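PDB 4QQR: bifunctional dTDP-4-dehydrorhamnose 3,5-epimerase/dTDP-4-dehydrorhamnose reductase from Arabidopsis thaliana, which catalyses the 3,5-epimerization of dTDP-4-keto-6-deoxy-glucose and the NADPH-dependent reduction of the product, yielding dTDP-beta-L-rhamnose. Local coordinates for residues Ser285-Lys288 with Phe289-Pro293; Ser142-Ser145 with Lys146-Met150. All coordinates share one frame; numbering follows the deposited sequence.

Overall arrangement
The two contacts are both local, side chains and backbone meeting within one continuous stretch of chain at a helix end, but they sit on opposite sides of the chain's centre, about 32 Å apart between centres. Contact 1 lies at the C-terminal end of helix 282-291, contact 2 at the N-terminal start of helix 143-155, so they share no element. Both are partly buried. Contact 1 has an apolar inner side, a widened helical turn and the exposed K288 and E292 on its outer side, and touches only its own chain. Contact 2 keeps regular helical bonding, adds a serine cap, a threonine hydroxyl and an aromatic-lysine pair beside the probable cofactor pocket, and reaches the second subunit.

Contact 1 (Ser285-Lys288 with Phe289-Pro293); sequences SLIK and FVFEP
K288 and F289 meet near the C-terminal end of helix 282-291, where the alpha-helix opens into a wider pi-type turn. CG of K288 lies over one face of the F289 ring, 4.2 Å from its centroid and 19° off the normal, a CH-pi contact. The lysine's long methylene chain suits this place: its carbons lie against the ring while the amino group ends on the exposed side of the helix, too far for more than a weak cation-pi attraction. On the inner side L286 and F291 run side by side and point the same way, CD2 of L286 lying 4.0 Å from CE2 of F291. F291 takes this course because its CG lies beside the backbone N, anti to the carbonyl carbon (chi1 -66°).

The backbone sets these pairs. F289 N bonds to S285 O in the ordinary alpha pattern, but L286 O is gripped twice, by V290 N at 2.9 Å and by F291 N at 3.0 Å. The second bond spans five residues and is the straighter, with an angle of 164° at the hydrogen.

Further out, F291 and V290 pack on I181 of helix 180-186, and F291 and I287 on M235 of helix 229-239, which explains the apolar residues on this side. S285, small and polar, hydrogen-bonds through OG to E202 OE1. The wide turn continues with E292 N, which donates to I287 O at 2.9 Å in the carbonyl plane, and the methyl CG2 of I287 lies 3.8 Å from CG of E292.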
ATOM      1  N   SER A 285     -33.169 -11.234  -6.036  1.00 43.24           N
ATOM      2  CA  SER A 285     -32.771  -9.883  -6.444  1.00 43.04           C
ATOM      3  C   SER A 285     -32.521  -9.825  -7.946  1.00 42.73           C
ATOM      4  O   SER A 285     -32.905  -8.858  -8.608  1.00 42.53           O
ATOM      5  CB  SER A 285     -31.529  -9.425  -5.674  1.00 42.62           C
ATOM      6  OG  SER A 285     -31.185  -8.086  -5.973  1.00 40.65           O
ATOM      7  N   LEU A 286     -31.873 -10.860  -8.473  1.00 40.83           N
ATOM      8  CA  LEU A 286     -31.754 -11.046  -9.919  1.00 42.78           C
ATOM      9  C   LEU A 286     -33.122 -11.051 -10.616  1.00 45.12           C
ATOM     10  O   LEU A 286     -33.319 -10.312 -11.584  1.00 47.73           O
ATOM     11  CB  LEU A 286     -31.000 -12.339 -10.244  1.00 41.31           C
ATOM     12  CG  LEU A 286     -29.481 -12.294 -10.117  1.00 40.00           C
ATOM     13  CD1 LEU A 286     -28.916 -13.688 -10.038  1.00 38.25           C
ATOM     14  CD2 LEU A 286     -28.897 -11.548 -11.295  1.00 41.02           C
ATOM     15  N   ILE A 287     -34.053 -11.877 -10.132  1.00 40.67           N
ATOM     16  CA  ILE A 287     -35.391 -11.944 -10.724  1.00 46.69           C
ATOM     17  C   ILE A 287     -36.091 -10.588 -10.736  1.00 47.19           C
ATOM     18  O   ILE A 287     -36.583 -10.135 -11.770  1.00 47.37           O
ATOM     19  CB  ILE A 287     -36.321 -12.969  -9.999  1.00 46.90           C
ATOM     20  CG1 ILE A 287     -35.886 -14.410 -10.289  1.00 46.47           C
ATOM     21  CG2 ILE A 287     -37.765 -12.764 -10.415  1.00 42.78           C
ATOM     22  CD1 ILE A 287     -35.531 -14.657 -11.748  1.00 48.90           C
ATOM     23  N   LYS A 288     -36.116  -9.945  -9.574  1.00 44.53           N
ATOM     24  CA  LYS A 288     -36.906  -8.745  -9.372  1.00 45.46           C
ATOM     25  C   LYS A 288     -36.303  -7.503 -10.024  1.00 47.59           C
ATOM     26  O   LYS A 288     -37.033  -6.654 -10.545  1.00 50.92           O
ATOM     27  CB  LYS A 288     -37.117  -8.508  -7.876  1.00 48.29           C
ATOM     28  CG  LYS A 288     -37.569  -7.104  -7.545  1.00 48.96           C
ATOM     29  CD  LYS A 288     -37.668  -6.875  -6.052  1.00 55.12           C
ATOM     30  CE  LYS A 288     -38.361  -5.545  -5.769  1.00 61.26           C
ATOM     31  NZ  LYS A 288     -39.678  -5.460  -6.494  1.00 64.22           N
ATOM     32  N   PHE A 289     -34.980  -7.395 -10.011  1.00 45.45           N
ATOM     33  CA  PHE A 289     -34.339  -6.163 -10.462  1.00 46.83           C
ATOM     34  C   PHE A 289     -33.795  -6.259 -11.863  1.00 48.32           C
ATOM     35  O   PHE A 289     -33.651  -5.239 -12.548  1.00 51.03           O
ATOM     36  CB  PHE A 289     -33.201  -5.754  -9.526  1.00 44.51           C
ATOM     37  CG  PHE A 289     -33.661  -5.282  -8.186  1.00 45.58           C
ATOM     38  CD1 PHE A 289     -34.054  -3.962  -8.006  1.00 43.79           C
ATOM     39  CD2 PHE A 289     -33.701  -6.153  -7.108  1.00 42.13           C
ATOM     40  CE1 PHE A 289     -34.476  -3.525  -6.772  1.00 45.75           C
ATOM     41  CE2 PHE A 289     -34.120  -5.723  -5.871  1.00 44.75           C
ATOM     42  CZ  PHE A 289     -34.507  -4.413  -5.694  1.00 45.90           C
ATOM     43  N   VAL A 290     -33.471  -7.476 -12.286  1.00 47.22           N
ATOM     44  CA  VAL A 290     -32.756  -7.637 -13.546  1.00 49.76           C
ATOM     45  C   VAL A 290     -33.601  -8.300 -14.626  1.00 50.19           C
ATOM     46  O   VAL A 290     -33.832  -7.708 -15.677  1.00 52.83           O
ATOM     47  CB  VAL A 290     -31.406  -8.366 -13.354  1.00 46.21           C
ATOM     48  CG1 VAL A 290     -30.698  -8.525 -14.684  1.00 44.58           C
ATOM     49  CG2 VAL A 290     -30.534  -7.587 -12.372  1.00 46.70           C
ATOM     50  N   PHE A 291     -34.084  -9.508 -14.352  1.00 50.84           N
ATOM     51  CA  PHE A 291     -34.749 -10.321 -15.372  1.00 51.65           C
ATOM     52  C   PHE A 291     -36.235 -10.003 -15.652  1.00 55.86           C
ATOM     53  O   PHE A 291     -36.630  -9.895 -16.815  1.00 58.39           O
ATOM     54  CB  PHE A 291     -34.552 -11.803 -15.064  1.00 52.30           C
ATOM     55  CG  PHE A 291     -33.119 -12.258 -15.180  1.00 53.82           C
ATOM     56  CD1 PHE A 291     -32.479 -12.262 -16.411  1.00 50.75           C
ATOM     57  CD2 PHE A 291     -32.415 -12.693 -14.063  1.00 50.97           C
ATOM     58  CE1 PHE A 291     -31.161 -12.686 -16.522  1.00 50.41           C
ATOM     59  CE2 PHE A 291     -31.096 -13.122 -14.178  1.00 50.16           C
ATOM     60  CZ  PHE A 291     -30.471 -13.111 -15.407  1.00 46.95           C
ATOM     61  N   GLU A 292     -37.054  -9.864 -14.610  1.00 54.51           N
ATOM     62  CA  GLU A 292     -38.473  -9.527 -14.803  1.00 57.67           C
ATOM     63  C   GLU A 292     -38.755  -8.194 -15.525  1.00 60.53           C
ATOM     64  O   GLU A 292     -39.651  -8.137 -16.368  1.00 62.64           O
ATOM     65  CB  GLU A 292     -39.267  -9.602 -13.495  1.00 51.77           C
ATOM     66  CG  GLU A 292     -39.743 -10.995 -13.152  1.00 59.16           C
ATOM     67  CD  GLU A 292     -40.499 -11.037 -11.835  1.00 67.13           C
ATOM     68  OE1 GLU A 292     -40.612  -9.965 -11.198  1.00 67.38           O
ATOM     69  OE2 GLU A 292     -40.973 -12.131 -11.431  1.00 68.22           O
ATOM     70  N   PRO A 293     -38.005  -7.117 -15.205  1.00 57.46           N
ATOM     71  CA  PRO A 293     -38.272  -5.898 -15.983  1.00 60.05           C
ATOM     72  C   PRO A 293     -37.492  -5.878 -17.303  1.00 59.93           C
ATOM     73  O   PRO A 293     -37.224  -4.816 -17.864  1.00 58.01           O
ATOM     74  CB  PRO A 293     -37.793  -4.776 -15.057  1.00 55.60           C
ATOM     75  CG  PRO A 293     -36.685  -5.406 -14.261  1.00 57.40           C
ATOM     76  CD  PRO A 293     -37.051  -6.874 -14.106  1.00 55.52           C
TER

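Contact 2 (Ser142-Ser145 with Lys146-Met150); sequences SFYS and KTKAM
Y144 and K148 are brought together by different first torsions: the tyrosine's CG stands anti to N (chi1 -169°), whereas the lysine's CG lies beside N (chi1 -64°). The lysine chain then bends at chi2 and chi3, and its CG comes over one face of the phenol ring, 3.9 Å from the centroid, in a CH-pi contact. Their spacing matches the YxxxK motif of short-chain dehydrogenases/reductases, consistent with the probable NADPH pocket nearby: the side chain of Y144 is about 4 Å from that of V70, and that of K148 about 8 Å from that of Y111. With an alanine at Y144, the K148 methylenes would probably lose the ring face they lie against, and the lysine would be freer to turn.

One residue earlier, on the neighbouring side of the helix, T147 OG1 donates to F143 O at 2.8 Å, from above the carbonyl plane, and T147 N donates to the same oxygen at 2.9 Å. OG1 also lies over one face of the F143 ring. Serine suits the N-cap: the short side chain of S142 lets OG accept a weak bond from S145 N, a first-turn N-H with no preceding helical carbonyl to take it.

Helix 143-155 belongs to the crossover between parallel strands 107-113 and 161-166 of the Rossmann fold. F143, T147 and K148 face helix 80-103 at I87, V91 and N90, while F143 and T147 also touch N157 and L154 of the second subunit.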
ATOM      1  N   SER A 142      -1.980 -12.215  -7.616  1.00 58.54           N
ATOM      2  CA  SER A 142      -1.896 -11.218  -8.686  1.00 58.99           C
ATOM      3  C   SER A 142      -1.737  -9.776  -8.168  1.00 54.28           C
ATOM      4  O   SER A 142      -2.157  -9.447  -7.052  1.00 54.14           O
ATOM      5  CB  SER A 142      -3.098 -11.331  -9.639  1.00 57.71           C
ATOM      6  OG  SER A 142      -4.196 -10.523  -9.220  1.00 61.45           O
ATOM      7  N   PHE A 143      -1.128  -8.928  -8.989  1.00 52.68           N
ATOM      8  CA  PHE A 143      -0.879  -7.527  -8.631  1.00 53.46           C
ATOM      9  C   PHE A 143      -2.133  -6.761  -8.203  1.00 51.39           C
ATOM     10  O   PHE A 143      -2.164  -6.140  -7.137  1.00 48.88           O
ATOM     11  CB  PHE A 143      -0.215  -6.784  -9.787  1.00 44.99           C
ATOM     12  CG  PHE A 143      -0.216  -5.290  -9.622  1.00 53.02           C
ATOM     13  CD1 PHE A 143       0.756  -4.664  -8.839  1.00 47.40           C
ATOM     14  CD2 PHE A 143      -1.198  -4.502 -10.243  1.00 50.76           C
ATOM     15  CE1 PHE A 143       0.758  -3.290  -8.679  1.00 46.37           C
ATOM     16  CE2 PHE A 143      -1.202  -3.126 -10.093  1.00 47.54           C
ATOM     17  CZ  PHE A 143      -0.217  -2.513  -9.310  1.00 49.82           C
ATOM     18  N   TYR A 144      -3.150  -6.791  -9.050  1.00 49.87           N
ATOM     19  CA  TYR A 144      -4.377  -6.082  -8.749  1.00 52.72           C
ATOM     20  C   TYR A 144      -4.897  -6.498  -7.375  1.00 51.58           C
ATOM     21  O   TYR A 144      -5.229  -5.661  -6.542  1.00 49.74           O
ATOM     22  CB  TYR A 144      -5.442  -6.316  -9.836  1.00 53.43           C
ATOM     23  CG  TYR A 144      -6.609  -5.380  -9.667  1.00 55.34           C
ATOM     24  CD1 TYR A 144      -6.469  -4.032  -9.947  1.00 55.75           C
ATOM     25  CD2 TYR A 144      -7.829  -5.831  -9.183  1.00 53.34           C
ATOM     26  CE1 TYR A 144      -7.512  -3.161  -9.771  1.00 57.94           C
ATOM     27  CE2 TYR A 144      -8.886  -4.967  -9.000  1.00 52.08           C
ATOM     28  CZ  TYR A 144      -8.721  -3.626  -9.291  1.00 58.13           C
ATOM     29  OH  TYR A 144      -9.758  -2.731  -9.123  1.00 62.69           O
ATOM     30  N   SER A 145      -4.917  -7.806  -7.139  1.00 55.57           N
ATOM     31  CA  SER A 145      -5.425  -8.377  -5.895  1.00 52.77           C
ATOM     32  C   SER A 145      -4.638  -7.961  -4.650  1.00 49.64           C
ATOM     33  O   SER A 145      -5.214  -7.612  -3.617  1.00 46.73           O
ATOM     34  CB  SER A 145      -5.429  -9.893  -6.001  1.00 49.30           C
ATOM     35  OG  SER A 145      -6.607 -10.381  -5.414  1.00 54.55           O
ATOM     36  N   LYS A 146      -3.316  -8.016  -4.750  1.00 51.85           N
ATOM     37  CA  LYS A 146      -2.470  -7.664  -3.627  1.00 52.17           C
ATOM     38  C   LYS A 146      -2.644  -6.173  -3.338  1.00 48.60           C
ATOM     39  O   LYS A 146      -2.742  -5.755  -2.183  1.00 46.46           O
ATOM     40  CB  LYS A 146      -1.015  -8.003  -3.946  1.00 52.99           C
ATOM     41  CG  LYS A 146      -0.159  -8.326  -2.731  1.00 53.13           C
ATOM     42  CD  LYS A 146       1.277  -8.668  -3.144  1.00 58.65           C
ATOM     43  CE  LYS A 146       1.303  -9.510  -4.428  1.00 57.53           C
ATOM     44  NZ  LYS A 146       2.049 -10.780  -4.256  1.00 52.17           N
ATOM     45  N   THR A 147      -2.722  -5.384  -4.406  1.00 47.40           N
ATOM     46  CA  THR A 147      -2.815  -3.935  -4.282  1.00 45.55           C
ATOM     47  C   THR A 147      -4.113  -3.479  -3.611  1.00 45.81           C
ATOM     48  O   THR A 147      -4.089  -2.648  -2.685  1.00 41.68           O
ATOM     49  CB  THR A 147      -2.635  -3.248  -5.644  1.00 43.29           C
ATOM     50  OG1 THR A 147      -1.360  -3.610  -6.190  1.00 48.48           O
ATOM     51  CG2 THR A 147      -2.690  -1.751  -5.495  1.00 43.00           C
ATOM     52  N   LYS A 148      -5.242  -4.019  -4.063  1.00 45.27           N
ATOM     53  CA  LYS A 148      -6.521  -3.640  -3.472  1.00 42.75           C
ATOM     54  C   LYS A 148      -6.589  -4.074  -2.006  1.00 42.74           C
ATOM     55  O   LYS A 148      -7.095  -3.334  -1.164  1.00 40.30           O
ATOM     56  CB  LYS A 148      -7.681  -4.200  -4.283  1.00 42.48           C
ATOM     57  CG  LYS A 148      -7.755  -3.635  -5.688  1.00 50.86           C
ATOM     58  CD  LYS A 148      -7.875  -2.102  -5.713  1.00 50.17           C
ATOM     59  CE  LYS A 148      -9.308  -1.640  -5.418  1.00 50.16           C
ATOM     60  NZ  LYS A 148      -9.535  -0.204  -5.778  1.00 52.06           N
ATOM     61  N   ALA A 149      -6.054  -5.253  -1.699  1.00 38.60           N
ATOM     62  CA  ALA A 149      -5.930  -5.666  -0.302  1.00 43.64           C
ATOM     63  C   ALA A 149      -5.131  -4.657   0.548  1.00 43.00           C
ATOM     64  O   ALA A 149      -5.597  -4.261   1.619  1.00 41.90           O
ATOM     65  CB  ALA A 149      -5.332  -7.060  -0.184  1.00 41.50           C
ATOM     66  N   MET A 150      -3.945  -4.259   0.070  1.00 40.64           N
ATOM     67  CA  MET A 150      -3.119  -3.224   0.715  1.00 42.36           C
ATOM     68  C   MET A 150      -3.892  -1.955   1.067  1.00 44.44           C
ATOM     69  O   MET A 150      -3.906  -1.529   2.232  1.00 42.97           O
ATOM     70  CB  MET A 150      -1.921  -2.830  -0.160  1.00 43.59           C
ATOM     71  CG  MET A 150      -0.948  -3.963  -0.462  1.00 47.04           C
ATOM     72  SD  MET A 150       0.547  -3.401  -1.300  1.00 51.24           S
ATOM     73  CE  MET A 150       1.617  -4.831  -1.104  1.00 45.83           C
TER